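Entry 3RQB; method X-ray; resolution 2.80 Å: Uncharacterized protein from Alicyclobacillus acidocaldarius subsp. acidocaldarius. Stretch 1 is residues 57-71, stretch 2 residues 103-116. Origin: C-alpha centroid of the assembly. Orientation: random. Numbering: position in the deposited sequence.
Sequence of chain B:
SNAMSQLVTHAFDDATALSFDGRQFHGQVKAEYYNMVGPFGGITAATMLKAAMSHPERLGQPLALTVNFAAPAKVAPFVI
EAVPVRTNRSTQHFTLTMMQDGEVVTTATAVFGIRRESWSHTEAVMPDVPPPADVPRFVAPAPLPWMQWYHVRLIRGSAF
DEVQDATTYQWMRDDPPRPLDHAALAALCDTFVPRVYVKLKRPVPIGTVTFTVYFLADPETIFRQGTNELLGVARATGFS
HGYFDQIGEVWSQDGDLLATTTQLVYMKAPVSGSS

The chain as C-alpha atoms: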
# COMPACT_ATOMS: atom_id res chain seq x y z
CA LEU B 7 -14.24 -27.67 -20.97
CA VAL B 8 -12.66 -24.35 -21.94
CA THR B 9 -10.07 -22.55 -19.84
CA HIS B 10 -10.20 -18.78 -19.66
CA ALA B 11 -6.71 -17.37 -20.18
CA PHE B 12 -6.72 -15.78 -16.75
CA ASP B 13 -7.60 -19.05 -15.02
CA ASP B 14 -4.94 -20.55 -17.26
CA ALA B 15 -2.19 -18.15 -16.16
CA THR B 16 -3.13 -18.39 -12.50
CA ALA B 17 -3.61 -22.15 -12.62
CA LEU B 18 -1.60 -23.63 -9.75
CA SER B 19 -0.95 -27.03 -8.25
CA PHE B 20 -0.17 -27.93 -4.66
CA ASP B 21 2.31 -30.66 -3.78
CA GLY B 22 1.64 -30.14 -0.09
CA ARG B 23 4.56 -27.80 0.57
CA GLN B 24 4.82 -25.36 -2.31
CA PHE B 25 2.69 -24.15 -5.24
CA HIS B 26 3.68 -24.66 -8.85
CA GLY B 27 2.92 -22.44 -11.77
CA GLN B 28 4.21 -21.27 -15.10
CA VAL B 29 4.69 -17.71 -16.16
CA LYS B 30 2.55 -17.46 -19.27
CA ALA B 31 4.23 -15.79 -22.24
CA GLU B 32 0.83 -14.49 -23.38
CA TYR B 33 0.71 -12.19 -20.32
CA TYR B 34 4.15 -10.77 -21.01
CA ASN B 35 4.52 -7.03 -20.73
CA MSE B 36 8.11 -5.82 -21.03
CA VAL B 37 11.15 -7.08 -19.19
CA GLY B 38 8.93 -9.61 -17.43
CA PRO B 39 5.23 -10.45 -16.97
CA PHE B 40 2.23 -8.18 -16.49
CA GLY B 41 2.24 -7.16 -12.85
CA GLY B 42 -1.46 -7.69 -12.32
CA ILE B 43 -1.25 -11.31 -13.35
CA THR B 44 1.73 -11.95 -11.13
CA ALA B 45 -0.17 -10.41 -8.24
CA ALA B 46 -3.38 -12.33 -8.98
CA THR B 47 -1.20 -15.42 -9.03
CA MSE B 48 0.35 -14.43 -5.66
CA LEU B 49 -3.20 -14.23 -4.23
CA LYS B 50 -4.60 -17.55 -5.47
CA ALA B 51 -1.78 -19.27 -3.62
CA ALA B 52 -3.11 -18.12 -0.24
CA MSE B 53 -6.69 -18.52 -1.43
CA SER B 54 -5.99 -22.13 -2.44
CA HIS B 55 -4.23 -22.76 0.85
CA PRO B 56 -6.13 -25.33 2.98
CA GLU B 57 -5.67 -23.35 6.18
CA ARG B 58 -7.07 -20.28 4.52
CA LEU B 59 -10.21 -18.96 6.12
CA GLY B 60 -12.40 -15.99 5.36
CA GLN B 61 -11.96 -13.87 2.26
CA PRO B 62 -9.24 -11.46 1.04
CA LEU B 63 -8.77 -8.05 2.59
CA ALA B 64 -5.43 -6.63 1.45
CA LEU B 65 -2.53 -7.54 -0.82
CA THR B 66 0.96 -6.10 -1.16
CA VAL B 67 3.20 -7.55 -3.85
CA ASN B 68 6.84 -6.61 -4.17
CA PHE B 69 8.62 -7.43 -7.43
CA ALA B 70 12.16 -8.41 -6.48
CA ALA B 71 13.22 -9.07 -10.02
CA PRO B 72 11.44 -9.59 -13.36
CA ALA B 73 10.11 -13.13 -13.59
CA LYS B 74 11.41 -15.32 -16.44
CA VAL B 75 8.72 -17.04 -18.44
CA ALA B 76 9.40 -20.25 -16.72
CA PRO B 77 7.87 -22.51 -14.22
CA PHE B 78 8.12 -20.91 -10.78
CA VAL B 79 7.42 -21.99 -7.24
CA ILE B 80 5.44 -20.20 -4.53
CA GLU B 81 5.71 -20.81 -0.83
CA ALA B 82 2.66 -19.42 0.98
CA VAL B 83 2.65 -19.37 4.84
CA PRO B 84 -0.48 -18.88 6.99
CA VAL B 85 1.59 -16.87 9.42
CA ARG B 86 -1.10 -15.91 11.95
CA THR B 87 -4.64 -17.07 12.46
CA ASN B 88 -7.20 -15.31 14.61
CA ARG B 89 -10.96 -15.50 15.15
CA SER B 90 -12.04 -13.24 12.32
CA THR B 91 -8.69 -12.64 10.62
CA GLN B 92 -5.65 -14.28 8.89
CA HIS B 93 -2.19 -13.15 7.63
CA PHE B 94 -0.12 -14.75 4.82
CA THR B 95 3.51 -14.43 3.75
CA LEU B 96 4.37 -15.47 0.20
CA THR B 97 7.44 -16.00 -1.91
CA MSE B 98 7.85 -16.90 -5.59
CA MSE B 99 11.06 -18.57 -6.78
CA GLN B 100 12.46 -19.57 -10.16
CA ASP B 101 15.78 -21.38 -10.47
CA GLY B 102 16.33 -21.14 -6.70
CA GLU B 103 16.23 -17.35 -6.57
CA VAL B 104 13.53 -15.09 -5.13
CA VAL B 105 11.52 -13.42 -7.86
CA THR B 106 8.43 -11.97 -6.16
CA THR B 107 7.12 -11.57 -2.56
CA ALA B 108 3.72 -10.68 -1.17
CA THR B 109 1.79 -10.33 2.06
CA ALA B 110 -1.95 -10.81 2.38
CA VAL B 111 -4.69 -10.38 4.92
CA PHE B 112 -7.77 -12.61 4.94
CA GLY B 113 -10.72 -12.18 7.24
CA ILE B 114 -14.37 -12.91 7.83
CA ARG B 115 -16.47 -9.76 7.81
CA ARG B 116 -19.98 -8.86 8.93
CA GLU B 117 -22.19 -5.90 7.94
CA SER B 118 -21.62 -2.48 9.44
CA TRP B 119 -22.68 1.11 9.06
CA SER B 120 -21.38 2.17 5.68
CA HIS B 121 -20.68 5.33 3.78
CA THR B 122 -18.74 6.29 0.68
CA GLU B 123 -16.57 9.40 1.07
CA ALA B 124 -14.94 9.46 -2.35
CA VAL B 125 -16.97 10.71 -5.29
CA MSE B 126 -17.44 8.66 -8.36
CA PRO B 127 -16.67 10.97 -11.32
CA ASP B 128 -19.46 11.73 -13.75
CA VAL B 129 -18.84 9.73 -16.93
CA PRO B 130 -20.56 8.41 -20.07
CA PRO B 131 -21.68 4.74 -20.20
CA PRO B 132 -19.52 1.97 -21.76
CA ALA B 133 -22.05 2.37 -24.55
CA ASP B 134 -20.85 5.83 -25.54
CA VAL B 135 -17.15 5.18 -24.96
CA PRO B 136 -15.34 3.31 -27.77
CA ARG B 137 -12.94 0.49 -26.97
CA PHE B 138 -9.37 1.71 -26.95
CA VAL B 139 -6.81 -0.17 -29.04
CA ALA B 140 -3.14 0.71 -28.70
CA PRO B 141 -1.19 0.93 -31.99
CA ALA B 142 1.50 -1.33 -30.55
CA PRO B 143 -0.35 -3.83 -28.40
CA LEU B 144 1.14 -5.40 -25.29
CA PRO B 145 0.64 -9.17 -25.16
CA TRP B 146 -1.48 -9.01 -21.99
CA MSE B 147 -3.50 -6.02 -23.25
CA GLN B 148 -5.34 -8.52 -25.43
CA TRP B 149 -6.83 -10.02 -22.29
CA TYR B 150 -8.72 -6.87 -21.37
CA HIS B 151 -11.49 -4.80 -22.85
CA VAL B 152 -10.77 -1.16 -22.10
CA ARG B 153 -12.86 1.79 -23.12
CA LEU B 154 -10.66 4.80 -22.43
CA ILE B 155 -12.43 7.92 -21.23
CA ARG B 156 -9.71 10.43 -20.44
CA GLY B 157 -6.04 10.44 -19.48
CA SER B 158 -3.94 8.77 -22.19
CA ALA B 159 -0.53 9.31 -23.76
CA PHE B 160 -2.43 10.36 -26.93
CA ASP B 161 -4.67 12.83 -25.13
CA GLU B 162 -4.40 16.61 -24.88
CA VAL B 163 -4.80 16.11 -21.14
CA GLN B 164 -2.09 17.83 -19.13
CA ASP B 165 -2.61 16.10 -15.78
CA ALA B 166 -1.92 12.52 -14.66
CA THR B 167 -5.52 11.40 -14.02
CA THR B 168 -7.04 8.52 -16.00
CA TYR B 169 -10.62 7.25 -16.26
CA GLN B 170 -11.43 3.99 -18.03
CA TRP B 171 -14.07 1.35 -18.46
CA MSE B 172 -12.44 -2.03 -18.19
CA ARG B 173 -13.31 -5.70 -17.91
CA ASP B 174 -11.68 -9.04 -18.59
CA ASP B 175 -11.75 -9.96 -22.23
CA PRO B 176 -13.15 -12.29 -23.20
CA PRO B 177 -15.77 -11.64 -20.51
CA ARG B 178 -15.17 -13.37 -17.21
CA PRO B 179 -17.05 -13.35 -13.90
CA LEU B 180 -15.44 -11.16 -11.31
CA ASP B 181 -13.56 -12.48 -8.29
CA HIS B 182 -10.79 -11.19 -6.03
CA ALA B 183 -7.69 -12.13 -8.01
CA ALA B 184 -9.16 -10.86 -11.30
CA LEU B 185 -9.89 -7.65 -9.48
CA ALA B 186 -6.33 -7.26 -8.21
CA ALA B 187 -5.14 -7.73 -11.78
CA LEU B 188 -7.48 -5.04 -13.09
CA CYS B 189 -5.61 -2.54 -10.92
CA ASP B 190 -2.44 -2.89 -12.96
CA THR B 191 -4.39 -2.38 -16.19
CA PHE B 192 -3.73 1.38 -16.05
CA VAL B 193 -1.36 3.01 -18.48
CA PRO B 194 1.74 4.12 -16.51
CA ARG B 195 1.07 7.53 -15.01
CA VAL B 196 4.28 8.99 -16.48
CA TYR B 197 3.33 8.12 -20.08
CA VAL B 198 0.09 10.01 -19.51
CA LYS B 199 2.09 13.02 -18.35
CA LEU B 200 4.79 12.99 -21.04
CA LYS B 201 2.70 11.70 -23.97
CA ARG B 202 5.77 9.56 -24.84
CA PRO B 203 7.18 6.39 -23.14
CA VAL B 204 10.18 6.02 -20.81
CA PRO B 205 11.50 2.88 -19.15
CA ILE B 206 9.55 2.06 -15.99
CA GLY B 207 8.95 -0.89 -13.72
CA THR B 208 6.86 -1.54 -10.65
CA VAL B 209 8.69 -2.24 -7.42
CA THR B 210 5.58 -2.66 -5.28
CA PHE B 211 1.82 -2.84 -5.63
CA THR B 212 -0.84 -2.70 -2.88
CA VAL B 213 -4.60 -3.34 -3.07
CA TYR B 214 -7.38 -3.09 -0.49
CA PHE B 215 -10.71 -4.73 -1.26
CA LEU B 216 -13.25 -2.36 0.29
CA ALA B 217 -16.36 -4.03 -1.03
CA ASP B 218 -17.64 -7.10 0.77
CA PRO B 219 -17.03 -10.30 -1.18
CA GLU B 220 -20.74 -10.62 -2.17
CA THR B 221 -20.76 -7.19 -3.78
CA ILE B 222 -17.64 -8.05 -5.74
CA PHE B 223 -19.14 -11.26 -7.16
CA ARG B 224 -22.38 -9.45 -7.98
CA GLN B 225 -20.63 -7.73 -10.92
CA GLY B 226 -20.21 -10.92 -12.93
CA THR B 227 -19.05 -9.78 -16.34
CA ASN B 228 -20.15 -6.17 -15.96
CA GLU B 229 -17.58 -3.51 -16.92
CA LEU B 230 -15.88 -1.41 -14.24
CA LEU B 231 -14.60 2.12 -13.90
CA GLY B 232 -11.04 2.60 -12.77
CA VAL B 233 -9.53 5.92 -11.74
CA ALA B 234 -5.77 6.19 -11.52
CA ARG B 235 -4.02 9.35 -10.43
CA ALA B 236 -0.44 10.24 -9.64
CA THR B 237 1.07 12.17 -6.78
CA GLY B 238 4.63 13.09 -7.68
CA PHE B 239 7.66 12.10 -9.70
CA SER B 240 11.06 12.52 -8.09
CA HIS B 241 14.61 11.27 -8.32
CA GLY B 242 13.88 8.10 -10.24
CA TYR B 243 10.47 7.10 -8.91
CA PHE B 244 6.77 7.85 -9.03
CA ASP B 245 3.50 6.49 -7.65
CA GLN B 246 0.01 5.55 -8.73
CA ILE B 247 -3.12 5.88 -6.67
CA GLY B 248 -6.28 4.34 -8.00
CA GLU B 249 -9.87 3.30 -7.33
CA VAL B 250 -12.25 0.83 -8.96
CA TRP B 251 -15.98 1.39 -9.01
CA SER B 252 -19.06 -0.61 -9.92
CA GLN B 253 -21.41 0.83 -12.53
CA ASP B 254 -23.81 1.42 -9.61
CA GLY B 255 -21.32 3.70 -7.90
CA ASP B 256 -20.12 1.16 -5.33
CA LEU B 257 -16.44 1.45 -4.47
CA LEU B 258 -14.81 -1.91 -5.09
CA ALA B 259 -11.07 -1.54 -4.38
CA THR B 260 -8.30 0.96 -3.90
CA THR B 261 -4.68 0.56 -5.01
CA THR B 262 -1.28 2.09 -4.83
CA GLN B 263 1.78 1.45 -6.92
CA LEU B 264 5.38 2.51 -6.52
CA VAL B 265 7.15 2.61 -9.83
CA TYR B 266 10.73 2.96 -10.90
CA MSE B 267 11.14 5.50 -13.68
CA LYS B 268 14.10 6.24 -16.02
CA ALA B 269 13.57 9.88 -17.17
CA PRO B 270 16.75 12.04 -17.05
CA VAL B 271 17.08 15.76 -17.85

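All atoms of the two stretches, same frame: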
# COMPACT_ATOMS: atom_id res chain seq x y z
N GLU B 57 -5.47 -23.99 4.89
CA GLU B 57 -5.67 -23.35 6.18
C GLU B 57 -6.44 -22.07 6.00
O GLU B 57 -6.98 -21.51 6.96
CB GLU B 57 -4.33 -23.01 6.83
CG GLU B 57 -3.34 -24.15 6.88
CD GLU B 57 -3.59 -25.09 8.04
OE1 GLU B 57 -2.60 -25.63 8.57
OE2 GLU B 57 -4.77 -25.28 8.42
N ARG B 58 -6.49 -21.59 4.76
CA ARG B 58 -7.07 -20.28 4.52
C ARG B 58 -8.55 -20.21 4.89
O ARG B 58 -9.36 -21.06 4.53
CB ARG B 58 -6.86 -19.80 3.09
CG ARG B 58 -7.96 -18.88 2.62
CD ARG B 58 -8.84 -19.62 1.65
NE ARG B 58 -10.05 -18.87 1.33
CZ ARG B 58 -10.82 -19.13 0.28
NH1 ARG B 58 -10.49 -20.11 -0.55
NH2 ARG B 58 -11.91 -18.41 0.07
N LEU B 59 -8.87 -19.17 5.65
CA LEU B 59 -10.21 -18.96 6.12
C LEU B 59 -10.59 -17.54 5.76
O LEU B 59 -9.72 -16.71 5.48
CB LEU B 59 -10.27 -19.18 7.63
CG LEU B 59 -9.83 -20.58 8.09
CD1 LEU B 59 -10.29 -20.84 9.51
CD2 LEU B 59 -10.37 -21.66 7.16
N GLY B 60 -11.89 -17.28 5.75
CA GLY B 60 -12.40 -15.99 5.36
C GLY B 60 -12.06 -15.65 3.92
O GLY B 60 -11.66 -16.51 3.12
N GLN B 61 -12.21 -14.38 3.59
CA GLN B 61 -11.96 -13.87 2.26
C GLN B 61 -10.92 -12.74 2.29
O GLN B 61 -10.66 -12.14 3.34
CB GLN B 61 -13.28 -13.39 1.63
CG GLN B 61 -14.26 -14.51 1.32
CD GLN B 61 -13.75 -15.45 0.22
OE1 GLN B 61 -12.55 -15.66 0.08
NE2 GLN B 61 -14.67 -16.00 -0.56
N PRO B 62 -10.30 -12.46 1.14
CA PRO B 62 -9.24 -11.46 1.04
C PRO B 62 -9.62 -10.07 1.53
O PRO B 62 -10.73 -9.57 1.31
CB PRO B 62 -8.97 -11.40 -0.46
CG PRO B 62 -9.35 -12.75 -0.96
CD PRO B 62 -10.49 -13.21 -0.11
N LEU B 63 -8.66 -9.44 2.17
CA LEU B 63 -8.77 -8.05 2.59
C LEU B 63 -7.75 -7.18 1.85
O LEU B 63 -8.13 -6.26 1.11
CB LEU B 63 -8.58 -7.96 4.10
CG LEU B 63 -9.76 -8.64 4.78
CD1 LEU B 63 -9.56 -8.83 6.28
CD2 LEU B 63 -11.02 -7.85 4.48
N ALA B 64 -6.47 -7.44 2.06
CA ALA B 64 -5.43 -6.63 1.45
C ALA B 64 -4.36 -7.50 0.81
O ALA B 64 -4.17 -8.65 1.19
CB ALA B 64 -4.81 -5.71 2.49
N LEU B 65 -3.68 -6.92 -0.18
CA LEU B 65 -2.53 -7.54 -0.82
C LEU B 65 -1.44 -6.52 -1.13
O LEU B 65 -1.72 -5.44 -1.65
CB LEU B 65 -2.95 -8.23 -2.12
CG LEU B 65 -1.76 -8.89 -2.84
CD1 LEU B 65 -0.95 -9.78 -1.88
CD2 LEU B 65 -2.20 -9.69 -4.06
N THR B 66 -0.21 -6.88 -0.79
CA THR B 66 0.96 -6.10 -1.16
C THR B 66 1.93 -7.04 -1.84
O THR B 66 2.33 -8.05 -1.25
CB THR B 66 1.66 -5.47 0.07
OG1 THR B 66 0.84 -4.43 0.61
CG2 THR B 66 3.02 -4.91 -0.32
N VAL B 67 2.26 -6.74 -3.09
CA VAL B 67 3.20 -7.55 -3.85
C VAL B 67 4.42 -6.72 -4.15
O VAL B 67 4.30 -5.61 -4.66
CB VAL B 67 2.63 -7.97 -5.22
CG1 VAL B 67 3.68 -8.74 -6.02
CG2 VAL B 67 1.36 -8.79 -5.07
N ASN B 68 5.59 -7.26 -3.84
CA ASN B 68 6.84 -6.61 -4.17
C ASN B 68 7.57 -7.40 -5.25
O ASN B 68 7.80 -8.60 -5.08
CB ASN B 68 7.70 -6.48 -2.91
CG ASN B 68 6.88 -6.06 -1.71
OD1 ASN B 68 6.74 -6.82 -0.74
ND2 ASN B 68 6.30 -4.87 -1.78
N PHE B 69 7.93 -6.74 -6.35
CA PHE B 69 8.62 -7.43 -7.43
C PHE B 69 10.14 -7.28 -7.27
O PHE B 69 10.72 -6.22 -7.53
CB PHE B 69 8.19 -6.89 -8.79
CG PHE B 69 6.69 -6.83 -8.98
CD1 PHE B 69 6.02 -7.81 -9.70
CD2 PHE B 69 5.94 -5.79 -8.43
CE1 PHE B 69 4.64 -7.76 -9.88
CE2 PHE B 69 4.55 -5.73 -8.60
CZ PHE B 69 3.90 -6.71 -9.32
N ALA B 70 10.76 -8.40 -6.89
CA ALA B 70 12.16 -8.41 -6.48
C ALA B 70 13.04 -8.40 -7.70
O ALA B 70 14.16 -7.91 -7.67
CB ALA B 70 12.44 -9.64 -5.66
N ALA B 71 12.48 -8.89 -8.80
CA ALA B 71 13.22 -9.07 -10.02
C ALA B 71 12.20 -9.56 -11.02
O ALA B 71 11.26 -10.25 -10.64
CB ALA B 71 14.30 -10.11 -9.83
N GLU B 103 16.10 -18.73 -7.01
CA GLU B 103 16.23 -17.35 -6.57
C GLU B 103 14.85 -16.71 -6.34
O GLU B 103 13.87 -17.08 -6.99
CB GLU B 103 17.06 -16.53 -7.56
CG GLU B 103 18.57 -16.74 -7.42
CD GLU B 103 19.38 -15.99 -8.47
OE1 GLU B 103 19.31 -16.38 -9.66
OE2 GLU B 103 20.09 -15.02 -8.11
N VAL B 104 14.79 -15.77 -5.40
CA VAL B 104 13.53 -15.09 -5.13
C VAL B 104 13.19 -14.05 -6.18
O VAL B 104 13.92 -13.08 -6.39
CB VAL B 104 13.49 -14.39 -3.78
CG1 VAL B 104 12.13 -13.76 -3.60
CG2 VAL B 104 13.78 -15.37 -2.67
N VAL B 105 12.04 -14.24 -6.79
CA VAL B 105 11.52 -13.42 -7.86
C VAL B 105 10.55 -12.37 -7.33
O VAL B 105 10.71 -11.17 -7.60
CB VAL B 105 10.86 -14.28 -8.95
CG1 VAL B 105 9.76 -13.51 -9.64
CG2 VAL B 105 11.91 -14.73 -9.94
N THR B 106 9.49 -12.84 -6.67
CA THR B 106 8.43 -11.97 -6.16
C THR B 106 8.01 -12.34 -4.72
O THR B 106 8.02 -13.51 -4.36
CB THR B 106 7.21 -12.06 -7.10
OG1 THR B 106 7.62 -11.63 -8.41
CG2 THR B 106 6.06 -11.21 -6.61
N THR B 107 7.68 -11.34 -3.90
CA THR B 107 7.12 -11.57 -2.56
C THR B 107 5.83 -10.79 -2.33
O THR B 107 5.60 -9.75 -2.96
CB THR B 107 8.09 -11.24 -1.39
OG1 THR B 107 8.13 -9.82 -1.15
CG2 THR B 107 9.49 -11.78 -1.69
N ALA B 108 5.01 -11.29 -1.42
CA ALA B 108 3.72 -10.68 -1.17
C ALA B 108 3.27 -10.96 0.25
O ALA B 108 3.67 -11.96 0.86
CB ALA B 108 2.68 -11.19 -2.16
N THR B 109 2.45 -10.07 0.79
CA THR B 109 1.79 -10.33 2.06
C THR B 109 0.29 -10.13 1.84
O THR B 109 -0.13 -9.30 1.03
CB THR B 109 2.31 -9.42 3.21
OG1 THR B 109 2.03 -8.04 2.91
CG2 THR B 109 3.82 -9.59 3.41
N ALA B 110 -0.51 -10.91 2.55
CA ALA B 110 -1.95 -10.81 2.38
C ALA B 110 -2.69 -10.94 3.70
O ALA B 110 -2.24 -11.61 4.64
CB ALA B 110 -2.46 -11.86 1.38
N VAL B 111 -3.85 -10.29 3.76
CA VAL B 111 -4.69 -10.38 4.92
C VAL B 111 -6.04 -10.94 4.50
O VAL B 111 -6.70 -10.38 3.64
CB VAL B 111 -4.89 -9.01 5.55
CG1 VAL B 111 -5.60 -9.15 6.88
CG2 VAL B 111 -3.53 -8.33 5.72
N PHE B 112 -6.44 -12.04 5.13
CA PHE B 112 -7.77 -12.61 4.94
C PHE B 112 -8.56 -12.42 6.20
O PHE B 112 -7.99 -12.39 7.29
CB PHE B 112 -7.68 -14.10 4.64
CG PHE B 112 -7.27 -14.41 3.26
CD1 PHE B 112 -5.98 -14.15 2.83
CD2 PHE B 112 -8.16 -14.99 2.37
CE1 PHE B 112 -5.58 -14.46 1.54
CE2 PHE B 112 -7.78 -15.29 1.08
CZ PHE B 112 -6.48 -15.03 0.67
N GLY B 113 -9.87 -12.31 6.07
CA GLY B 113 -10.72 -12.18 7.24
C GLY B 113 -12.18 -12.41 6.93
O GLY B 113 -12.61 -12.28 5.78
N ILE B 114 -12.94 -12.75 7.96
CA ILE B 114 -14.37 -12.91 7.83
C ILE B 114 -15.04 -11.64 8.32
O ILE B 114 -14.85 -11.24 9.47
CB ILE B 114 -14.89 -14.08 8.66
CG1 ILE B 114 -14.13 -15.36 8.27
CG2 ILE B 114 -16.41 -14.22 8.50
CD1 ILE B 114 -13.62 -16.17 9.46
N ARG B 115 -15.82 -11.02 7.45
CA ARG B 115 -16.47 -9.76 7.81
C ARG B 115 -18.00 -9.81 7.83
O ARG B 115 -18.65 -10.58 7.10
CB ARG B 115 -15.95 -8.59 6.97
CG ARG B 115 -15.79 -8.89 5.50
CD ARG B 115 -14.79 -7.95 4.84
NE ARG B 115 -15.25 -6.56 4.76
CZ ARG B 115 -14.92 -5.73 3.78
NH1 ARG B 115 -14.14 -6.16 2.79
NH2 ARG B 115 -15.38 -4.49 3.77
N ARG B 116 -18.55 -8.96 8.70
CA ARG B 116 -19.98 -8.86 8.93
C ARG B 116 -20.40 -7.40 8.65
O ARG B 116 -19.57 -6.49 8.64
CB ARG B 116 -20.31 -9.31 10.37
CG ARG B 116 -19.89 -10.77 10.67
CD ARG B 116 -19.52 -11.03 12.14
NE ARG B 116 -18.08 -11.03 12.38
CZ ARG B 116 -17.50 -11.35 13.53
NH1 ARG B 116 -18.23 -11.71 14.58
NH2 ARG B 116 -16.17 -11.32 13.64
O HOH W 1 -13.34 -8.80 1.33

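A beta bulge interrupts the antiparallel pairing of strands 61-69 and 103-113: between Pro62 and Ala64 the register slips by one residue, and Leu63 is the extra residue. Two successive amides therefore converge on one carbonyl, Leu63 N to Val111 O at 2.6 Å and, weakly, Ala64 N to Val111 O at 3.3 Å. With phi/psi of -115/-63, Leu63 turns its CA-to-CB bond toward the partner strand, and its CD1 lies 4.0 Å from Val111 CG1 and 3.5 Å from Gly113 N. Gly113 leaves the room for it, since a CB there would lie 2.7 Å from Leu63 CD1.

Before the bulge, Gln61 and Gly113 form a hydrogen-bonded pair (Gln61 N to Gly113 O 3.1 Å, Gly113 N to Gln61 O 2.8 Å). Beyond it, regular pairing resumes: Val111 N donates to Ala64 O (3.1 Å), Thr66 and Thr109 exchange bonds (Thr66 N to Thr109 O 3.0 Å, Thr109 N to Thr66 O 2.9 Å), and so do Asn68 and Thr107 (Asn68 N to Thr107 O 2.6 Å, Thr107 N to Asn68 O 3.0 Å). At the far end, Ala70 N donates to Val105 O at 2.9 Å, and Ala71 N reaches the same Val105 O in a weak bond at 3.1 Å.

Outside the bulge, the side chains of the paired residues alternate between the two faces of the sheet. On the face of Pro62, Leu65, Val67 and Phe69, the Phe112 ring receives a CH-pi contact from Pro62, whose CA sits 4.1 Å from the ring centroid, over the face. Small Ala108 accommodates larger neighbours, its CB 3.9 Å from Leu65 CD1 and 4.0 Å from Val67 CG2. The other face carries the more polar pairs Thr66-Thr109 and Asn68-Thr107, with Asn68 OD1 3.3 Å from Thr107 OG1. One water links the stretches, donating to Pro62 O (2.7 Å from the water O) and accepting from Arg115 NH1 (3.1 Å from the same O).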